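PDB 6AD3: lovastatin nonaketide synthase mokA from Monascus pilosus, which catalyses the iterative nine-step assembly of the polyketide dihydromonacolin L in lovastatin biosynthesis and is represented here by its condensation domain. Local coordinates for residues Tyr84-Ile97 against Val419-Pro431. The protein carries 1 engineered substitution. Sequence-based numbering, arbitrary orientation.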
# COMPACT_ATOMS: atom_id res chain seq x y z
N TYR A 84 -2.94 -5.48 13.94
CA TYR A 84 -1.60 -5.92 13.56
C TYR A 84 -0.70 -4.69 13.31
O TYR A 84 0.42 -4.62 13.76
CB TYR A 84 -1.63 -6.80 12.30
CG TYR A 84 -0.25 -7.40 11.98
CD1 TYR A 84 0.30 -8.42 12.76
CD2 TYR A 84 0.52 -6.87 10.95
CE1 TYR A 84 1.56 -8.93 12.50
CE2 TYR A 84 1.79 -7.35 10.68
CZ TYR A 84 2.31 -8.39 11.44
OH TYR A 84 3.59 -8.77 11.19
N ALA A 85 -1.26 -3.68 12.70
CA ALA A 85 -0.54 -2.45 12.49
C ALA A 85 -0.13 -1.81 13.83
O ALA A 85 0.97 -1.30 13.96
CB ALA A 85 -1.40 -1.51 11.67
N TRP A 86 -0.99 -1.87 14.83
CA TRP A 86 -0.66 -1.36 16.16
C TRP A 86 0.55 -2.12 16.74
O TRP A 86 1.48 -1.51 17.30
CB TRP A 86 -1.87 -1.48 17.06
CG TRP A 86 -1.61 -1.22 18.51
CD1 TRP A 86 -1.81 -2.10 19.54
CD2 TRP A 86 -1.10 -0.02 19.09
NE1 TRP A 86 -1.50 -1.49 20.74
CE2 TRP A 86 -1.04 -0.23 20.49
CE3 TRP A 86 -0.63 1.19 18.57
CZ2 TRP A 86 -0.52 0.73 21.38
CZ3 TRP A 86 -0.14 2.17 19.46
CH2 TRP A 86 -0.09 1.92 20.85
N ARG A 87 0.61 -3.43 16.51
CA ARG A 87 1.75 -4.20 17.00
C ARG A 87 3.02 -3.79 16.30
O ARG A 87 4.07 -3.71 16.92
CB ARG A 87 1.53 -5.69 16.83
CG ARG A 87 0.36 -6.24 17.62
CD ARG A 87 0.26 -7.74 17.45
NE ARG A 87 -1.07 -8.24 17.76
CZ ARG A 87 -1.49 -8.60 18.98
NH1 ARG A 87 -0.70 -8.44 20.03
NH2 ARG A 87 -2.71 -9.05 19.15
N LEU A 88 2.94 -3.52 14.98
CA LEU A 88 4.12 -3.02 14.25
C LEU A 88 4.54 -1.70 14.85
O LEU A 88 5.73 -1.43 14.99
CB LEU A 88 3.84 -2.86 12.74
CG LEU A 88 3.56 -4.10 11.90
CD1 LEU A 88 3.07 -3.74 10.48
CD2 LEU A 88 4.79 -4.98 11.82
N GLN A 89 3.57 -0.82 15.10
CA GLN A 89 3.90 0.53 15.56
C GLN A 89 4.57 0.45 16.93
O GLN A 89 5.58 1.14 17.20
CB GLN A 89 2.63 1.38 15.65
CG GLN A 89 2.83 2.66 16.42
CD GLN A 89 1.63 3.60 16.36
OE1 GLN A 89 1.25 4.19 17.39
NE2 GLN A 89 1.19 3.91 15.14
N LYS A 90 4.03 -0.40 17.78
CA LYS A 90 4.61 -0.58 19.14
C LYS A 90 6.04 -1.10 19.10
O LYS A 90 6.83 -0.78 19.96
CB LYS A 90 3.74 -1.52 19.96
CG LYS A 90 2.49 -0.85 20.46
CD LYS A 90 2.06 -1.40 21.80
CE LYS A 90 1.88 -2.91 21.76
NZ LYS A 90 2.83 -3.56 22.70
N ALA A 91 6.34 -1.98 18.16
CA ALA A 91 7.66 -2.58 18.07
C ALA A 91 8.72 -1.63 17.49
O ALA A 91 9.91 -1.87 17.64
CB ALA A 91 7.57 -3.86 17.25
N ALA A 92 8.28 -0.59 16.78
CA ALA A 92 9.18 0.37 16.17
C ALA A 92 9.72 1.33 17.20
O ALA A 92 8.99 1.74 18.13
CB ALA A 92 8.44 1.15 15.09
N ASP A 93 10.96 1.78 16.97
CA ASP A 93 11.57 2.87 17.77
C ASP A 93 10.78 4.16 17.66
O ASP A 93 10.68 4.92 18.62
CB ASP A 93 13.06 3.12 17.32
CG ASP A 93 14.03 1.99 17.77
OD1 ASP A 93 13.60 1.09 18.52
OD2 ASP A 93 15.20 1.99 17.33
N ASP A 94 10.34 4.49 16.44
CA ASP A 94 9.71 5.78 16.14
C ASP A 94 8.61 5.56 15.12
O ASP A 94 8.88 5.42 13.91
CB ASP A 94 10.74 6.75 15.57
CG ASP A 94 10.16 8.11 15.18
OD1 ASP A 94 8.96 8.40 15.39
OD2 ASP A 94 10.92 8.91 14.62
N SER A 95 7.37 5.67 15.56
CA SER A 95 6.27 5.33 14.67
C SER A 95 5.95 6.44 13.63
O SER A 95 5.07 6.25 12.78
CB SER A 95 5.05 4.96 15.51
OG SER A 95 4.54 6.08 16.15
N THR A 96 6.71 7.54 13.64
CA THR A 96 6.64 8.54 12.59
C THR A 96 6.91 7.92 11.21
O THR A 96 6.37 8.38 10.19
CB THR A 96 7.63 9.68 12.83
OG1 THR A 96 7.46 10.20 14.17
CG2 THR A 96 7.39 10.80 11.82
N ILE A 97 7.66 6.82 11.19
CA ILE A 97 8.00 6.14 9.91
C ILE A 97 6.76 5.52 9.27
O ILE A 97 6.81 5.11 8.12
CB ILE A 97 9.10 5.03 10.10
CG1 ILE A 97 8.59 3.91 10.98
CG2 ILE A 97 10.38 5.59 10.68
CD1 ILE A 97 9.49 2.70 10.96
N VAL A 419 6.22 -10.43 15.48
CA VAL A 419 6.05 -9.11 14.88
C VAL A 419 7.41 -8.46 14.59
O VAL A 419 8.24 -8.30 15.49
CB VAL A 419 5.27 -8.20 15.84
CG1 VAL A 419 5.24 -6.78 15.32
CG2 VAL A 419 3.85 -8.74 16.05
N PRO A 420 7.66 -8.07 13.34
CA PRO A 420 8.98 -7.51 13.07
C PRO A 420 9.12 -6.09 13.61
O PRO A 420 8.13 -5.33 13.67
CB PRO A 420 9.05 -7.50 11.54
CG PRO A 420 7.62 -7.36 11.10
CD PRO A 420 6.79 -8.07 12.16
N GLY A 421 10.35 -5.72 13.96
CA GLY A 421 10.61 -4.42 14.61
C GLY A 421 11.43 -3.51 13.75
O GLY A 421 12.47 -3.94 13.19
N ALA A 422 10.93 -2.29 13.55
CA ALA A 422 11.68 -1.30 12.81
C ALA A 422 12.55 -0.51 13.78
O ALA A 422 12.09 0.45 14.40
CB ALA A 422 10.74 -0.36 12.06
N THR A 423 13.77 -0.97 13.97
CA THR A 423 14.64 -0.37 15.01
C THR A 423 16.07 -0.11 14.47
O THR A 423 16.43 -0.45 13.31
CB THR A 423 14.74 -1.30 16.24
OG1 THR A 423 15.46 -2.47 15.87
CG2 THR A 423 13.37 -1.70 16.75
N ALA A 424 16.91 0.42 15.35
CA ALA A 424 18.33 0.56 15.05
C ALA A 424 19.18 -0.65 15.53
O ALA A 424 20.40 -0.63 15.37
CB ALA A 424 18.87 1.85 15.66
N GLU A 425 18.55 -1.66 16.14
CA GLU A 425 19.30 -2.83 16.65
C GLU A 425 19.01 -4.17 15.94
O GLU A 425 19.75 -5.13 16.11
CB GLU A 425 19.09 -3.01 18.17
CG GLU A 425 17.74 -2.55 18.70
CD GLU A 425 17.77 -1.09 19.14
OE1 GLU A 425 16.75 -0.40 18.96
OE2 GLU A 425 18.84 -0.64 19.62
N THR A 426 17.94 -4.24 15.16
CA THR A 426 17.68 -5.44 14.34
C THR A 426 17.36 -5.04 12.91
O THR A 426 16.82 -3.97 12.68
CB THR A 426 16.49 -6.23 14.88
OG1 THR A 426 16.23 -7.36 14.04
CG2 THR A 426 15.22 -5.34 14.93
N ALA A 427 17.61 -5.93 11.96
CA ALA A 427 17.12 -5.73 10.58
C ALA A 427 16.67 -7.06 9.94
O ALA A 427 16.85 -7.28 8.73
CB ALA A 427 18.17 -5.09 9.73
N GLU A 428 15.95 -7.85 10.73
CA GLU A 428 15.47 -9.16 10.31
C GLU A 428 14.58 -9.03 9.08
O GLU A 428 13.88 -8.06 8.95
CB GLU A 428 14.64 -9.78 11.43
CG GLU A 428 15.47 -10.40 12.53
CD GLU A 428 14.78 -11.59 13.15
OE1 GLU A 428 15.38 -12.69 13.16
OE2 GLU A 428 13.59 -11.45 13.54
N PRO A 429 14.67 -10.00 8.17
CA PRO A 429 13.69 -10.04 7.09
C PRO A 429 12.26 -10.08 7.62
O PRO A 429 11.99 -10.60 8.70
CB PRO A 429 14.04 -11.31 6.32
CG PRO A 429 15.38 -11.74 6.83
CD PRO A 429 15.47 -11.23 8.23
N ALA A 430 11.34 -9.57 6.83
CA ALA A 430 9.93 -9.67 7.11
C ALA A 430 9.52 -11.13 7.28
O ALA A 430 10.04 -11.99 6.61
CB ALA A 430 9.15 -9.04 6.01
N PRO A 431 8.50 -11.39 8.13
CA PRO A 431 7.95 -12.76 8.21
C PRO A 431 7.28 -13.21 6.94
O PRO A 431 6.54 -12.44 6.32
CB PRO A 431 6.92 -12.68 9.31
CG PRO A 431 6.70 -11.25 9.62
CD PRO A 431 7.80 -10.43 8.99
O HOH W 1 8.05 -2.41 13.97
O HOH W 2 11.44 3.19 13.98
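Asp93, in the bend that follows helix 80-91, reaches across to Thr423-Glu425, an ST turn and ST motif in which Thr423 OG1 accepts from the backbone N of Glu425 and Thr426. Its CB lies 4.1 Å from Ala422 O. With chi1 at -72°, CG sits beside Asp93's own backbone N and lies against Thr423 CA and CB. From there the carboxylate splits: OD1 rests 3.3 Å from Thr423 CG2. OD2 accepts a 3.1 Å bond from Ala424 N. That N-H arrives from above the carboxylate plane, 38° out of it. Asp93 N meanwhile donates to Ala422 O at 3.1 Å, nearly straight at 163°. A water adds a second donor to Ala422 O and accepts from Asp94 N; another links Leu88 O, Pro420 O and Ala422 N. Back along helix 80-91, Leu88 CD2 meets Pro420 CD at 3.7 Å and Val419 CG2 packs on Arg87 CB, while Val419 CG1 also touches Arg87 O. Beyond Asp94, Ile97 CD1 presses on Ala422 CB at a tight 3.5 Å. The contact thus joins helix 80-91 of the condensation domain to the loop between helix 408-414 and strand 435-440. Glu425 OE1 stands 3.3 Å from Asp93 OD2, two acceptors with no bond between them; their repulsion may raise the pKa of one, partly offset by the N-H of Ala424.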